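Local coordinates for cell division GTPase FtsZ, diverged (Clostridium botulinum C, PDB 3V3T), which belongs to the tubulin/FtsZ family, as a diverged FtsZ with a tubulin-like GTPase domain and a TubZ-type C-terminal domain, at residues Ala142-Trp146 against Val294-Asn298; Ile250-Val255 against Gly274-Asn280. The protein carries 1 engineered substitution. All blocks are in the same frame, centred on the assembly; numbering follows the deposited sequence.

Contact 1 of 2, residues Ala142-Trp146 against Val294-Asn298; sequences AIACW and VQMMN
An apolar helix-helix contact joins helix 136-152 of the Rossmann-like GTPase domain of this tubulin/FtsZ-family protein to the last modelled helix, 291-306, which follows strand 281-287. The local axes cross obliquely, nearer antiparallel than parallel, with a signed crossing angle of -138° and a closest approach of 9.9 Å; I143 and M297 mark the backbone register, their CA atoms 7.2 Å apart. Segment 142-146 is regular helix, whereas 294-298 is kinked: M297 N bonds to V294 O and N298 N to Q295 O, both at 3.0 Å, three residues back instead of four. A142, W146, V294 and M297 direct CB toward the partner helix. M297, with chi1 m, chi2 t and chi3 m, sets SD 3.7 Å from A142 CB and CE 3.4 Å from I143 CD1. The mm rotamer of I143 carries CD1 across to 4.2 Å from V294 CG1 and 3.9 Å from N298 ND2. L129, at the end of strand 122-129, and L163 of strand 160-165 touch V294, so helix 291-306 packs against sheet and helix. W146, chi1 t, turns one ring face to V294 in a CH-pi contact, CG1 standing 3.8 Å from the centroid of the five-membered ring, 15° off its normal.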
# COMPACT_ATOMS: atom_id res chain seq x y z
N ALA A 142 7.76 1.32 13.72
CA ALA A 142 6.57 1.57 12.92
C ALA A 142 6.08 3.01 13.12
O ALA A 142 5.74 3.70 12.16
CB ALA A 142 5.46 0.56 13.26
N ILE A 143 6.05 3.44 14.37
CA ILE A 143 5.70 4.81 14.72
C ILE A 143 6.67 5.80 14.07
O ILE A 143 6.25 6.77 13.44
CB ILE A 143 5.75 5.00 16.24
CG1 ILE A 143 4.52 4.37 16.89
CG2 ILE A 143 5.78 6.47 16.58
CD1 ILE A 143 3.26 5.16 16.61
N ALA A 144 7.97 5.55 14.20
CA ALA A 144 8.98 6.44 13.63
C ALA A 144 8.87 6.46 12.12
O ALA A 144 9.05 7.50 11.47
CB ALA A 144 10.39 6.02 14.07
N CYS A 145 8.56 5.30 11.55
CA CYS A 145 8.41 5.23 10.11
C CYS A 145 7.23 6.07 9.66
O CYS A 145 7.30 6.84 8.70
CB CYS A 145 8.21 3.78 9.67
SG CYS A 145 7.97 3.60 7.91
N TRP A 146 6.12 5.92 10.36
CA TRP A 146 4.94 6.70 10.03
C TRP A 146 5.22 8.20 10.17
O TRP A 146 4.93 9.01 9.28
CB TRP A 146 3.81 6.28 10.96
CG TRP A 146 2.60 7.11 10.81
CD1 TRP A 146 2.21 8.12 11.62
CD2 TRP A 146 1.60 6.98 9.80
NE1 TRP A 146 1.02 8.64 11.17
CE2 TRP A 146 0.62 7.95 10.06
CE3 TRP A 146 1.43 6.12 8.70
CZ2 TRP A 146 -0.51 8.10 9.26
CZ3 TRP A 146 0.31 6.28 7.90
CH2 TRP A 146 -0.65 7.26 8.19
N VAL A 294 -3.00 4.16 13.74
CA VAL A 294 -1.55 4.15 13.92
C VAL A 294 -1.20 4.53 15.35
O VAL A 294 -0.34 3.92 15.97
CB VAL A 294 -0.83 5.13 12.95
CG1 VAL A 294 0.63 5.26 13.33
CG2 VAL A 294 -0.96 4.67 11.51
N GLN A 295 -1.88 5.54 15.87
CA GLN A 295 -1.55 6.06 17.20
C GLN A 295 -1.82 5.05 18.31
O GLN A 295 -1.30 5.18 19.41
CB GLN A 295 -2.27 7.38 17.46
CG GLN A 295 -1.68 8.55 16.68
CD GLN A 295 -2.54 9.82 16.75
OE1 GLN A 295 -2.71 10.53 15.76
NE2 GLN A 295 -3.08 10.10 17.94
N MET A 296 -2.63 4.03 18.02
CA MET A 296 -2.89 3.00 19.03
C MET A 296 -1.59 2.31 19.42
O MET A 296 -1.44 1.84 20.55
CB MET A 296 -3.90 1.97 18.51
CG MET A 296 -5.28 2.54 18.24
SD MET A 296 -6.54 1.26 18.16
CE MET A 296 -6.85 1.02 19.92
N MET A 297 -0.65 2.24 18.49
CA MET A 297 0.63 1.61 18.79
C MET A 297 1.30 2.27 20.00
O MET A 297 2.03 1.61 20.74
CB MET A 297 1.55 1.65 17.57
CG MET A 297 1.08 0.76 16.43
SD MET A 297 2.27 0.71 15.07
CE MET A 297 2.45 2.44 14.65
N ASN A 298 1.04 3.55 20.22
CA ASN A 298 1.56 4.23 21.40
C ASN A 298 1.05 3.61 22.69
O ASN A 298 1.80 3.49 23.67
CB ASN A 298 1.25 5.73 21.37
CG ASN A 298 2.16 6.48 20.43
OD1 ASN A 298 3.38 6.42 20.58
ND2 ASN A 298 1.58 7.17 19.45

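Contact 2 of 2, residues Ile250-Val255 against Gly274-Asn280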
# COMPACT_ATOMS: atom_id res chain seq x y z
N ILE A 250 -16.03 1.62 -8.57
CA ILE A 250 -16.96 0.53 -8.29
C ILE A 250 -17.09 -0.38 -9.50
O ILE A 250 -17.53 0.06 -10.55
CB ILE A 250 -18.35 1.08 -7.92
CG1 ILE A 250 -18.28 1.90 -6.63
CG2 ILE A 250 -19.37 -0.06 -7.76
CD1 ILE A 250 -19.54 2.68 -6.35
N SER A 251 -16.69 -1.64 -9.35
CA SER A 251 -16.91 -2.63 -10.40
C SER A 251 -17.59 -3.87 -9.84
O SER A 251 -17.05 -4.56 -8.97
CB SER A 251 -15.60 -2.99 -11.10
OG SER A 251 -15.82 -3.97 -12.10
N THR A 252 -18.78 -4.17 -10.36
CA THR A 252 -19.64 -5.19 -9.78
C THR A 252 -20.22 -6.12 -10.84
O THR A 252 -20.42 -5.73 -11.99
CB THR A 252 -20.80 -4.53 -9.03
OG1 THR A 252 -21.47 -3.61 -9.90
CG2 THR A 252 -20.25 -3.75 -7.83
N THR A 253 -20.50 -7.36 -10.44
CA THR A 253 -21.04 -8.36 -11.36
C THR A 253 -22.47 -8.05 -11.80
O THR A 253 -22.87 -8.41 -12.91
CB THR A 253 -21.00 -9.77 -10.76
OG1 THR A 253 -21.61 -9.76 -9.46
CG2 THR A 253 -19.57 -10.25 -10.63
N ARG A 254 -23.23 -7.38 -10.94
CA ARG A 254 -24.60 -6.99 -11.28
C ARG A 254 -24.81 -5.50 -11.06
O ARG A 254 -23.92 -4.81 -10.57
CB ARG A 254 -25.61 -7.76 -10.43
CG ARG A 254 -25.12 -9.10 -9.90
CD ARG A 254 -26.24 -9.84 -9.18
NE ARG A 254 -25.80 -11.12 -8.63
CZ ARG A 254 -26.62 -12.13 -8.34
NH1 ARG A 254 -27.92 -12.02 -8.56
NH2 ARG A 254 -26.13 -13.26 -7.84
N VAL A 255 -25.99 -5.00 -11.42
CA VAL A 255 -26.39 -3.65 -11.06
C VAL A 255 -26.45 -3.59 -9.55
O VAL A 255 -26.98 -4.51 -8.91
CB VAL A 255 -27.79 -3.32 -11.60
CG1 VAL A 255 -28.38 -2.11 -10.89
CG2 VAL A 255 -27.75 -3.12 -13.11
N GLY A 274 -18.55 0.70 -13.06
CA GLY A 274 -18.45 -0.23 -14.15
C GLY A 274 -18.86 -1.63 -13.74
O GLY A 274 -19.29 -1.85 -12.61
N TYR A 275 -18.71 -2.57 -14.66
CA TYR A 275 -19.04 -3.96 -14.40
C TYR A 275 -17.89 -4.88 -14.77
O TYR A 275 -16.99 -4.51 -15.54
CB TYR A 275 -20.32 -4.34 -15.16
CG TYR A 275 -21.48 -3.45 -14.79
CD1 TYR A 275 -22.25 -3.71 -13.66
CD2 TYR A 275 -21.78 -2.33 -15.55
CE1 TYR A 275 -23.30 -2.88 -13.30
CE2 TYR A 275 -22.83 -1.49 -15.20
CZ TYR A 275 -23.59 -1.77 -14.08
OH TYR A 275 -24.63 -0.94 -13.75
N ASN A 276 -17.90 -6.08 -14.21
CA ASN A 276 -16.99 -7.12 -14.65
C ASN A 276 -17.65 -8.46 -14.41
O ASN A 276 -18.71 -8.53 -13.79
CB ASN A 276 -15.65 -7.03 -13.92
CG ASN A 276 -15.73 -7.51 -12.49
OD1 ASN A 276 -15.32 -8.63 -12.18
ND2 ASN A 276 -16.25 -6.67 -11.62
N SER A 277 -17.04 -9.52 -14.91
CA SER A 277 -17.66 -10.84 -14.91
C SER A 277 -17.33 -11.63 -13.66
O SER A 277 -17.93 -12.68 -13.42
CB SER A 277 -17.22 -11.61 -16.16
OG SER A 277 -15.81 -11.55 -16.32
N LYS A 278 -16.40 -11.12 -12.86
CA LYS A 278 -15.77 -11.93 -11.81
C LYS A 278 -16.05 -11.53 -10.36
O LYS A 278 -16.54 -12.34 -9.57
CB LYS A 278 -14.26 -12.02 -12.06
CG LYS A 278 -13.90 -12.71 -13.37
CD LYS A 278 -12.41 -12.62 -13.68
CE LYS A 278 -12.08 -13.31 -15.00
NZ LYS A 278 -10.64 -13.23 -15.36
N LYS A 279 -15.73 -10.29 -9.99
CA LYS A 279 -15.77 -9.90 -8.59
C LYS A 279 -16.54 -8.61 -8.33
O LYS A 279 -16.89 -7.89 -9.25
CB LYS A 279 -14.35 -9.79 -8.03
CG LYS A 279 -13.65 -11.14 -7.91
CD LYS A 279 -12.29 -11.03 -7.26
CE LYS A 279 -11.69 -12.41 -7.05
NZ LYS A 279 -10.32 -12.32 -6.48
N ASN A 280 -16.81 -8.35 -7.06
CA ASN A 280 -17.41 -7.08 -6.66
C ASN A 280 -16.41 -6.29 -5.86
O ASN A 280 -16.02 -6.69 -4.75
CB ASN A 280 -18.68 -7.29 -5.86
CG ASN A 280 -19.71 -8.06 -6.62
OD1 ASN A 280 -20.31 -7.54 -7.57
ND2 ASN A 280 -19.93 -9.31 -6.23
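The side chain of N276 holds its own turn closed and also grips the neighbouring strand. N276 OD1 accepts from K278 N and K279 N, both at 2.8 Å, giving an Asx turn within a wider Asx motif, while N276 ND2 donates to K279 O at 2.7 Å and to S251 OG at 2.8 Å. The turn brings N280 back beside segment 250-255, where N280 OD1 receives T253 N, at 2.9 Å, and T253 OG1, at 3.2 Å. Upstream lies parallel pairing: G274 N to I250 O at 2.8 Å and T252 N to G274 O at 3.3 Å, then a weak N276 N to T252 O bond at 3.4 Å as the strands end. These are the two parallel strands of a beta-alpha-beta unit in the TubZ-type C-terminal domain; I250 touches V258 and I261 of its connecting helix 258-265. Strand 270-275 is outermost at one edge, and S251 also bonds through its backbone to I281 of strand 281-287. The Y275 ring presents its edge to the chain leaving strand 247-252, with CD1 3.2 Å from T252 O and CE1 3.4 Å from R254 O. T252 OG1 donates to R254 O at 2.8 Å within the same bend.

From the N terminus, the chain builds most of the GTPase domain before reaching 142-146 on helix 136-152, the first half of contact 1. It then passes through strand 160-165 and on to the C-terminal domain, where contact 2 closes a short loop of 18 residues around helix 258-265. Strand 281-287 follows, and helix 291-306 returns to the GTPase domain to complete contact 1, closing a loop of 147 residues that contains all of contact 2. The two sites lie on opposite sides of the chain's centre, their centres about 36 Å apart: contact 2 joins neighbouring strands locally at one sheet edge, whereas contact 1 ties the last modelled helix to the GTPase domain.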